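Local structure of Mll5499 protein (Mesorhizobium loti, 3BDE) at residues 23-28 with 99-104; 36-41 with 70-75. The protein is of unknown function but belongs to the Dabb (stress responsive A/B barrel) family and forms a homodimer of ferredoxin-like subunits. One frame throughout, in Å; residues are numbered along the deposited sequence. Where two conformers were deposited one is given.

Contact 1: residues 23-28 with 99-104; sequences HTVVFT and DRWVPE. With EDO (1,2-ethanediol), chain H; EDO (1,2-ethanediol), chain J; EDO (1,2-ethanediol), chain D.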
ATOM      1  N   HIS A  23      -7.392   1.808  -3.538  1.00 14.54           N
ATOM      2  CA  HIS A  23      -6.687   1.385  -4.743  1.00 14.52           C
ATOM      3  C   HIS A  23      -5.293   1.965  -4.714  1.00 14.26           C
ATOM      4  O   HIS A  23      -5.124   3.207  -4.552  1.00 15.65           O
ATOM      5  CB  HIS A  23      -7.432   1.857  -5.992  1.00 15.41           C
ATOM      6  CG  HIS A  23      -6.667   1.688  -7.268  1.00 17.03           C
ATOM      7  ND1 HIS A  23      -6.109   0.495  -7.659  1.00 18.87           N
ATOM      8  CD2 HIS A  23      -6.402   2.565  -8.259  1.00 21.39           C
ATOM      9  CE1 HIS A  23      -5.513   0.652  -8.825  1.00 26.06           C
ATOM     10  NE2 HIS A  23      -5.664   1.905  -9.204  1.00 19.49           N
ATOM     11  N   THR A  24      -4.298   1.092  -4.809  1.00 15.34           N
ATOM     12  CA  THR A  24      -2.915   1.563  -4.867  1.00 16.06           C
ATOM     13  C   THR A  24      -2.132   0.911  -5.970  1.00 16.96           C
ATOM     14  O   THR A  24      -2.414  -0.239  -6.364  1.00 14.02           O
ATOM     15  CB  THR A  24      -2.136   1.346  -3.540  1.00 19.53           C
ATOM     16  OG1 THR A  24      -1.657  -0.005  -3.449  1.00 18.49           O
ATOM     17  CG2 THR A  24      -2.987   1.696  -2.301  1.00 20.41           C
ATOM     18  N   VAL A  25      -1.134   1.647  -6.468  1.00 14.79           N
ATOM     19  CA  VAL A  25      -0.198   1.109  -7.462  0.50 14.38           C
ATOM     20  C   VAL A  25       1.207   1.572  -7.079  1.00 13.76           C
ATOM     21  O   VAL A  25       1.385   2.748  -6.803  1.00 14.64           O
ATOM     22  CB  VAL A  25      -0.602   1.517  -8.919  0.50 13.75           C
ATOM     23  CG1 VAL A  25      -0.632   3.065  -9.110  0.50  9.15           C
ATOM     24  CG2 VAL A  25       0.308   0.854  -9.936  0.50 22.35           C
ATOM     25  N   VAL A  26       2.164   0.643  -7.025  1.00 13.60           N
ATOM     26  CA  VAL A  26       3.570   0.943  -6.734  0.50 16.41           C
ATOM     27  C   VAL A  26       4.281   0.768  -8.080  1.00 16.28           C
ATOM     28  O   VAL A  26       4.002  -0.195  -8.795  1.00 17.49           O
ATOM     29  CB  VAL A  26       4.143   0.042  -5.576  0.50 18.50           C
ATOM     30  CG1 VAL A  26       4.370  -1.392  -6.014  0.50 20.11           C
ATOM     31  CG2 VAL A  26       5.436   0.611  -5.016  0.50 14.85           C
ATOM     32  N   PHE A  27       5.183   1.688  -8.426  1.00 15.19           N
ATOM     33  CA  PHE A  27       5.801   1.636  -9.754  1.00 16.86           C
ATOM     34  C   PHE A  27       7.140   2.319  -9.897  1.00 16.98           C
ATOM     35  O   PHE A  27       7.566   3.091  -9.030  1.00 17.21           O
ATOM     36  CB  PHE A  27       4.827   2.254 -10.790  1.00 16.28           C
ATOM     37  CG  PHE A  27       4.539   3.728 -10.572  1.00 17.41           C
ATOM     38  CD1 PHE A  27       3.494   4.141  -9.739  1.00 17.89           C
ATOM     39  CD2 PHE A  27       5.285   4.715 -11.236  1.00 14.92           C
ATOM     40  CE1 PHE A  27       3.240   5.522  -9.552  1.00 17.07           C
ATOM     41  CE2 PHE A  27       5.030   6.076 -11.054  1.00 18.17           C
ATOM     42  CZ  PHE A  27       4.014   6.476 -10.213  1.00 18.67           C
ATOM     43  N   THR A  28       7.771   2.007 -11.022  1.00 17.79           N
ATOM     44  CA  THR A  28       9.040   2.579 -11.445  1.00 18.12           C
ATOM     45  C   THR A  28       8.828   3.018 -12.888  1.00 17.06           C
ATOM     46  O   THR A  28       8.189   2.304 -13.685  1.00 18.11           O
ATOM     47  CB  THR A  28      10.181   1.564 -11.346  1.00 18.88           C
ATOM     48  OG1 THR A  28      10.422   1.302  -9.965  1.00 17.38           O
ATOM     49  CG2 THR A  28      11.458   2.116 -11.958  1.00 20.48           C
ATOM     50  N   ASP A  99      -1.816   6.454 -23.174  1.00 18.47           N
ATOM     51  CA  ASP A  99      -0.876   7.472 -23.630  1.00 18.64           C
ATOM     52  C   ASP A  99       0.286   7.812 -22.719  1.00 18.63           C
ATOM     53  O   ASP A  99       1.313   8.308 -23.211  1.00 15.81           O
ATOM     54  CB  ASP A  99      -1.642   8.751 -23.960  1.00 17.53           C
ATOM     55  CG  ASP A  99      -2.679   8.557 -25.068  1.00 21.26           C
ATOM     56  OD1 ASP A  99      -2.567   7.613 -25.860  1.00 17.14           O
ATOM     57  OD2 ASP A  99      -3.588   9.389 -25.173  1.00 21.33           O
ATOM     58  N   ARG A 100       0.130   7.555 -21.415  1.00 17.09           N
ATOM     59  CA  ARG A 100       1.172   7.855 -20.434  1.00 18.52           C
ATOM     60  C   ARG A 100       1.659   6.655 -19.661  1.00 17.43           C
ATOM     61  O   ARG A 100       2.870   6.426 -19.599  1.00 18.43           O
ATOM     62  CB  ARG A 100       0.676   8.909 -19.456  1.00 18.50           C
ATOM     63  CG  ARG A 100       0.134  10.186 -20.103  1.00 16.11           C
ATOM     64  CD  ARG A 100       1.157  10.959 -20.914  1.00 17.18           C
ATOM     65  NE  ARG A 100       2.202  11.584 -20.090  1.00 19.45           N
ATOM     66  CZ  ARG A 100       2.113  12.778 -19.507  1.00 19.63           C
ATOM     67  NH1 ARG A 100       1.001  13.477 -19.533  1.00 17.81           N
ATOM     68  NH2 ARG A 100       3.153  13.235 -18.837  1.00 18.66           N
ATOM     69  N   TRP A 101       0.749   5.865 -19.112  1.00 15.76           N
ATOM     70  CA  TRP A 101       1.171   4.740 -18.250  1.00 14.71           C
ATOM     71  C   TRP A 101       1.927   3.676 -19.044  1.00 17.02           C
ATOM     72  O   TRP A 101       3.098   3.407 -18.765  1.00 18.50           O
ATOM     73  CB  TRP A 101      -0.036   4.116 -17.518  1.00 14.78           C
ATOM     74  CG  TRP A 101       0.347   3.127 -16.514  1.00 17.85           C
ATOM     75  CD1 TRP A 101       0.556   1.818 -16.721  1.00 18.92           C
ATOM     76  CD2 TRP A 101       0.570   3.362 -15.118  1.00 17.33           C
ATOM     77  NE1 TRP A 101       0.911   1.200 -15.556  1.00 19.64           N
ATOM     78  CE2 TRP A 101       0.931   2.120 -14.546  1.00 20.53           C
ATOM     79  CE3 TRP A 101       0.500   4.493 -14.297  1.00 19.59           C
ATOM     80  CZ2 TRP A 101       1.243   1.969 -13.182  1.00 15.26           C
ATOM     81  CZ3 TRP A 101       0.793   4.348 -12.935  1.00 17.46           C
ATOM     82  CH2 TRP A 101       1.180   3.092 -12.397  1.00 19.63           C
ATOM     83  N   VAL A 102       1.254   3.100 -20.042  1.00 17.51           N
ATOM     84  CA  VAL A 102       1.850   2.025 -20.849  1.00 18.42           C
ATOM     85  C   VAL A 102       3.217   2.407 -21.461  1.00 18.28           C
ATOM     86  O   VAL A 102       4.126   1.633 -21.340  1.00 20.12           O
ATOM     87  CB  VAL A 102       0.863   1.462 -21.903  1.00 18.30           C
ATOM     88  CG1 VAL A 102       1.578   0.492 -22.856  1.00 19.97           C
ATOM     89  CG2 VAL A 102      -0.292   0.773 -21.224  1.00 17.73           C
ATOM     90  N   PRO A 103       3.340   3.585 -22.111  1.00 19.12           N
ATOM     91  CA  PRO A 103       4.654   3.994 -22.647  1.00 20.83           C
ATOM     92  C   PRO A 103       5.754   4.376 -21.647  1.00 20.80           C
ATOM     93  O   PRO A 103       6.921   4.184 -21.966  1.00 22.07           O
ATOM     94  CB  PRO A 103       4.322   5.219 -23.520  1.00 22.30           C
ATOM     95  CG  PRO A 103       2.851   5.186 -23.705  1.00 19.82           C
ATOM     96  CD  PRO A 103       2.290   4.535 -22.507  1.00 21.73           C
ATOM     97  N   GLU A 104       5.399   4.884 -20.470  1.00 18.56           N
ATOM     98  CA  GLU A 104       6.398   5.452 -19.540  1.00 19.92           C
ATOM     99  C   GLU A 104       6.708   4.635 -18.301  1.00 16.76           C
ATOM    100  O   GLU A 104       7.735   4.872 -17.673  1.00 17.62           O
ATOM    101  CB  GLU A 104       5.976   6.856 -19.132  1.00 20.47           C
ATOM    102  CG  GLU A 104       5.750   7.822 -20.297  1.00 21.31           C
ATOM    103  CD  GLU A 104       5.362   9.212 -19.840  1.00 20.85           C
ATOM    104  OE1 GLU A 104       6.043   9.755 -18.947  1.00 22.45           O
ATOM    105  OE2 GLU A 104       4.401   9.783 -20.408  1.00 18.93           O
TER
HETATM  106  C1  EDO H 107       0.776   9.300 -27.533  1.00 31.36           C
HETATM  107  O1  EDO H 107      -0.119   8.386 -26.895  1.00 42.98           O
HETATM  108  C2  EDO H 107       1.149  10.400 -26.580  1.00 31.01           C
HETATM  109  O2  EDO H 107       1.653   9.858 -25.350  1.00 24.40           O
HETATM  110  C1  EDO J 109      -0.026   0.091  -0.905  0.50 21.08           C
HETATM  111  O1  EDO J 109       0.717  -0.150  -2.105  0.50 19.76           O
HETATM  112  C2  EDO J 109       0.732  -0.397   0.312  0.50 23.87           C
HETATM  113  O2  EDO J 109       0.554  -1.796   0.528  0.50 26.51           O
HETATM  114  C1  EDO D 103      -3.463   4.712 -12.775  1.00 20.79           C
HETATM  115  O1  EDO D 103      -3.956   3.825 -13.784  1.00 18.66           O
HETATM  116  C2  EDO D 103      -3.779   4.165 -11.397  1.00 18.14           C
HETATM  117  O2  EDO D 103      -5.198   4.033 -11.308  1.00 20.83           O
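Trp101, on helix 91-104, drives its indole onto Val25 and Phe27 of strand 21-29, and so packs the last helix of the ferredoxin-like fold against the helix-covered face of the antiparallel sheet. Val25 and Phe27 alternate with Val26, which turns to the other face of the sheet and packs on Tyr113 of the second subunit.

The contact is apolar and aromatic. Trp101 has CG anti to its backbone N (chi1 -172°), which carries the six-membered ring toward the strand. The indole turns its CH2/CZ3 edge to Phe27, an edge-to-face pair with centroids 5.1 Å apart and planes at 62°. Trp101 CZ3 stands 4.2 Å above the Phe27 ring plane, toward its rim, and Trp101 CH2 is 3.7 Å from Phe27 CD1. Val25 meets the indole from the opposite direction, Val25 CG2 being 3.4 Å from Trp101 CH2 in one of the valine's two conformers. Phe108 of strand 105-115 makes another edge-to-face pair with the indole, and Phe41 of helix 36-50 also touches it.

Polar bonds sit at the margins. On the helix, Arg100 NE donates to Glu104 OE2 at 2.9 Å, a salt bridge spanning one turn; Asp44 of helix 36-50 is a second acidic partner of Arg100. Near the start of the strand, an ethanediol probably left from crystallisation is hydrogen-bonded to the His23 ring in its plane, O2 lying 3.0 Å from His23 NE2.

Contact 2: residues 36-41 with 70-75; sequences LEEKRF and YHFGFS. With EDO (1,2-ethanediol), chain G.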
ATOM      1  N   LEU A  36      13.046  15.756 -15.653  1.00 32.72           N
ATOM      2  CA  LEU A  36      11.850  16.547 -15.962  1.00 31.84           C
ATOM      3  C   LEU A  36      10.761  15.637 -16.498  1.00 29.19           C
ATOM      4  O   LEU A  36       9.578  15.893 -16.259  1.00 29.36           O
ATOM      5  CB  LEU A  36      12.156  17.690 -16.945  1.00 33.62           C
ATOM      6  CG  LEU A  36      13.140  18.799 -16.511  1.00 36.83           C
ATOM      7  CD1 LEU A  36      12.777  19.339 -15.132  1.00 36.34           C
ATOM      8  CD2 LEU A  36      14.601  18.360 -16.518  1.00 41.35           C
ATOM      9  N   GLU A  37      11.153  14.572 -17.209  1.00 26.15           N
ATOM     10  CA  GLU A  37      10.205  13.562 -17.698  1.00 24.80           C
ATOM     11  C   GLU A  37       9.493  12.881 -16.510  1.00 22.52           C
ATOM     12  O   GLU A  37       8.284  12.620 -16.554  1.00 20.83           O
ATOM     13  CB  GLU A  37      10.898  12.474 -18.529  1.00 26.44           C
ATOM     14  CG  GLU A  37      11.464  12.913 -19.877  1.00 33.88           C
ATOM     15  CD  GLU A  37      12.861  13.529 -19.836  1.00 34.24           C
ATOM     16  OE1 GLU A  37      13.392  13.882 -18.752  1.00 30.10           O
ATOM     17  OE2 GLU A  37      13.431  13.685 -20.931  1.00 40.21           O
ATOM     18  N   GLU A  38      10.266  12.577 -15.470  1.00 23.18           N
ATOM     19  CA  GLU A  38       9.715  11.978 -14.250  1.00 24.10           C
ATOM     20  C   GLU A  38       8.732  12.955 -13.613  1.00 22.32           C
ATOM     21  O   GLU A  38       7.605  12.574 -13.335  1.00 21.37           O
ATOM     22  CB  GLU A  38      10.820  11.651 -13.269  1.00 25.23           C
ATOM     23  CG  GLU A  38      10.377  10.975 -12.001  1.00 25.22           C
ATOM     24  CD  GLU A  38      11.526  10.842 -11.056  1.00 23.43           C
ATOM     25  OE1 GLU A  38      11.860  11.842 -10.387  1.00 27.99           O
ATOM     26  OE2 GLU A  38      12.080   9.736 -10.969  1.00 21.99           O
ATOM     27  N   LYS A  39       9.187  14.199 -13.402  1.00 23.74           N
ATOM     28  CA  LYS A  39       8.373  15.292 -12.821  0.50 23.78           C
ATOM     29  C   LYS A  39       7.045  15.455 -13.573  1.00 23.99           C
ATOM     30  O   LYS A  39       5.981  15.511 -12.979  1.00 24.40           O
ATOM     31  CB  LYS A  39       9.140  16.627 -12.893  0.50 24.43           C
ATOM     32  CG  LYS A  39       8.452  17.847 -12.221  0.50 26.21           C
ATOM     33  CD  LYS A  39       8.872  19.199 -12.826  0.50 25.92           C
ATOM     34  CE  LYS A  39       8.345  19.417 -14.278  0.50 29.51           C
ATOM     35  NZ  LYS A  39       6.869  19.191 -14.443  0.50 19.86           N
ATOM     36  N   ARG A  40       7.136  15.538 -14.893  1.00 25.15           N
ATOM     37  CA  ARG A  40       5.981  15.727 -15.769  1.00 23.79           C
ATOM     38  C   ARG A  40       4.966  14.587 -15.690  1.00 21.90           C
ATOM     39  O   ARG A  40       3.749  14.846 -15.673  1.00 20.07           O
ATOM     40  CB  ARG A  40       6.508  15.944 -17.187  1.00 26.90           C
ATOM     41  CG  ARG A  40       5.569  16.414 -18.239  1.00 30.06           C
ATOM     42  CD  ARG A  40       6.358  17.330 -19.192  1.00 37.33           C
ATOM     43  NE  ARG A  40       7.564  16.642 -19.655  1.00 39.05           N
ATOM     44  CZ  ARG A  40       8.800  17.150 -19.789  1.00 42.56           C
ATOM     45  NH1 ARG A  40       9.122  18.397 -19.425  1.00 44.00           N
ATOM     46  NH2 ARG A  40       9.767  16.347 -20.242  1.00 42.47           N
ATOM     47  N   PHE A  41       5.446  13.337 -15.607  1.00 19.35           N
ATOM     48  CA  PHE A  41       4.539  12.184 -15.452  1.00 18.40           C
ATOM     49  C   PHE A  41       3.745  12.325 -14.133  1.00 19.76           C
ATOM     50  O   PHE A  41       2.522  12.197 -14.122  1.00 19.90           O
ATOM     51  CB  PHE A  41       5.310  10.848 -15.464  1.00 18.68           C
ATOM     52  CG  PHE A  41       4.439   9.649 -15.257  1.00 18.44           C
ATOM     53  CD1 PHE A  41       4.153   9.188 -13.952  1.00 19.83           C
ATOM     54  CD2 PHE A  41       3.876   8.985 -16.339  1.00 17.70           C
ATOM     55  CE1 PHE A  41       3.319   8.095 -13.748  1.00 19.83           C
ATOM     56  CE2 PHE A  41       3.038   7.885 -16.152  1.00 21.20           C
ATOM     57  CZ  PHE A  41       2.754   7.431 -14.860  1.00 21.66           C
ATOM     58  N   TYR A  70      10.708  -0.544  -6.400  1.00 22.52           N
ATOM     59  CA  TYR A  70       9.690   0.374  -6.932  1.00 22.06           C
ATOM     60  C   TYR A  70      10.006   1.719  -6.312  1.00 19.50           C
ATOM     61  O   TYR A  70      10.346   1.759  -5.133  1.00 21.20           O
ATOM     62  CB  TYR A  70       8.279  -0.071  -6.587  1.00 21.28           C
ATOM     63  CG  TYR A  70       7.955  -1.390  -7.245  1.00 21.65           C
ATOM     64  CD1 TYR A  70       7.659  -1.458  -8.605  1.00 18.14           C
ATOM     65  CD2 TYR A  70       7.971  -2.568  -6.518  1.00 24.85           C
ATOM     66  CE1 TYR A  70       7.385  -2.690  -9.232  1.00 21.62           C
ATOM     67  CE2 TYR A  70       7.682  -3.806  -7.124  1.00 29.09           C
ATOM     68  CZ  TYR A  70       7.388  -3.855  -8.480  1.00 24.62           C
ATOM     69  OH  TYR A  70       7.132  -5.071  -9.085  1.00 29.33           O
ATOM     70  N   HIS A  71       9.904   2.790  -7.100  1.00 18.26           N
ATOM     71  CA  HIS A  71      10.255   4.130  -6.643  1.00 17.92           C
ATOM     72  C   HIS A  71       9.098   4.965  -6.133  1.00 14.92           C
ATOM     73  O   HIS A  71       9.298   5.816  -5.278  1.00 18.19           O
ATOM     74  CB  HIS A  71      10.930   4.928  -7.754  1.00 19.73           C
ATOM     75  CG  HIS A  71      12.186   4.308  -8.278  1.00 24.71           C
ATOM     76  ND1 HIS A  71      12.732   4.673  -9.490  1.00 29.63           N
ATOM     77  CD2 HIS A  71      12.993   3.347  -7.771  1.00 31.87           C
ATOM     78  CE1 HIS A  71      13.843   3.982  -9.692  1.00 31.94           C
ATOM     79  NE2 HIS A  71      14.019   3.166  -8.668  1.00 30.29           N
ATOM     80  N   PHE A  72       7.900   4.729  -6.646  1.00 15.09           N
ATOM     81  CA  PHE A  72       6.754   5.584  -6.354  1.00 15.17           C
ATOM     82  C   PHE A  72       5.500   4.804  -6.141  1.00 16.84           C
ATOM     83  O   PHE A  72       5.421   3.646  -6.501  1.00 15.84           O
ATOM     84  CB  PHE A  72       6.498   6.516  -7.558  1.00 17.97           C
ATOM     85  CG  PHE A  72       7.661   7.406  -7.896  1.00 17.58           C
ATOM     86  CD1 PHE A  72       7.981   8.480  -7.060  1.00 12.85           C
ATOM     87  CD2 PHE A  72       8.407   7.221  -9.065  1.00 16.93           C
ATOM     88  CE1 PHE A  72       9.046   9.301  -7.339  1.00 18.27           C
ATOM     89  CE2 PHE A  72       9.470   8.048  -9.354  1.00 21.44           C
ATOM     90  CZ  PHE A  72       9.791   9.090  -8.494  1.00 19.17           C
ATOM     91  N   GLY A  73       4.503   5.479  -5.593  1.00 15.15           N
ATOM     92  CA  GLY A  73       3.180   4.918  -5.477  1.00 16.93           C
ATOM     93  C   GLY A  73       2.083   5.949  -5.676  1.00 15.07           C
ATOM     94  O   GLY A  73       2.296   7.154  -5.456  1.00 15.33           O
ATOM     95  N   PHE A  74       0.920   5.483  -6.143  1.00 14.62           N
ATOM     96  CA  PHE A  74      -0.293   6.306  -6.118  1.00 14.69           C
ATOM     97  C   PHE A  74      -1.277   5.534  -5.249  1.00 16.33           C
ATOM     98  O   PHE A  74      -1.323   4.298  -5.316  1.00 15.46           O
ATOM     99  CB  PHE A  74      -0.962   6.527  -7.490  1.00 14.41           C
ATOM    100  CG  PHE A  74      -0.144   7.258  -8.505  1.00 11.73           C
ATOM    101  CD1 PHE A  74       0.844   8.198  -8.173  1.00 16.64           C
ATOM    102  CD2 PHE A  74      -0.494   7.118  -9.845  1.00 16.17           C
ATOM    103  CE1 PHE A  74       1.524   8.909  -9.185  1.00 23.33           C
ATOM    104  CE2 PHE A  74       0.151   7.821 -10.854  1.00 16.21           C
ATOM    105  CZ  PHE A  74       1.159   8.719 -10.532  1.00 15.22           C
ATOM    106  N   SER A  75      -1.994   6.258  -4.399  1.00 15.59           N
ATOM    107  CA  SER A  75      -3.021   5.731  -3.523  1.00 14.41           C
ATOM    108  C   SER A  75      -4.257   6.594  -3.660  1.00 15.08           C
ATOM    109  O   SER A  75      -4.152   7.802  -3.809  1.00 15.92           O
ATOM    110  CB  SER A  75      -2.543   5.746  -2.081  1.00 15.71           C
ATOM    111  OG  SER A  75      -3.522   5.236  -1.229  1.00 21.64           O
TER
HETATM  112  C1  EDO G 106      13.266  16.817 -20.772  1.00 46.49           C
HETATM  113  O1  EDO G 106      12.670  18.122 -20.738  1.00 48.97           O
HETATM  114  C2  EDO G 106      14.766  16.825 -21.070  1.00 51.89           C
HETATM  115  O2  EDO G 106      15.412  17.999 -20.553  1.00 54.18           O
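The first turns of helix 36-50 pack over the beginning of strand 72-78 through two pairs of side chains, Glu38 with Phe72 and Phe41 with Phe74. Nearer the start of the helix, the carboxylate of Glu38 meets the rim of the Phe72 ring. Glu38 OE2 lies in the plane of that ring, 3.4 Å from Phe72 CZ and nearly as close to Phe72 CE2. The carboxylate plane stands nearly upright to the ring, at 82°. An oxygen at this rim faces the slightly positive C-H edge and avoids the electron-rich face, so the approach is probably mildly favourable electrostatically. Glu38 gets there with an extended chain, CG anti to the backbone N (chi1 -177°). Its other oxygen, OE1, accepts a hydrogen bond from the backbone N of His34, just before the helix, which restrains the rotation of the carboxylate.

This is helix-on-sheet packing in the ferredoxin-like fold, and the strand enters it through a classic beta bulge. The bulge brings both His71 and Phe72 opposite Phe27 on the neighbouring strand 21-29; within it His71 CB lies 3.6 Å above one face of the Phe72 ring, offset toward its rim. Leu116 of the second subunit also packs on Phe72.

One turn further along the helix, Phe41 reaches Phe74, two residues on from Phe72. The two rings touch at their outer parts, Phe41 CE1 to Phe74 CZ being 3.9 Å, in an oblique approach. Phe74 has further partners: its ring meets Phe27 edge-to-face and Phe58 of strand 58-63 at about 50°, while Leu42 and Ala45 of helix 36-50 and Trp101 of helix 91-104 also touch it.

In the fold
From the N terminus the chain lays down strand 21-29, the first half of contact 1, and passes into helix 36-50, which opens contact 2. Strands 58-63 and 72-78 follow, and the latter closes contact 2 over a span of 28 intervening residues. After helix 81-88, helix 91-104 returns to the first strand and closes contact 1, so the 36-41/70-75 loop is nested wholly inside the 23-28/99-104 loop. The two centres are about 8 Å apart. Strands 21-29 and 72-78 are antiparallel neighbours, joined by probable backbone hydrogen bonds such as Phe27 N to Phe72 O, 2.8 Å. Helices 36-50 and 91-104 thus pack on adjoining strands of one sheet.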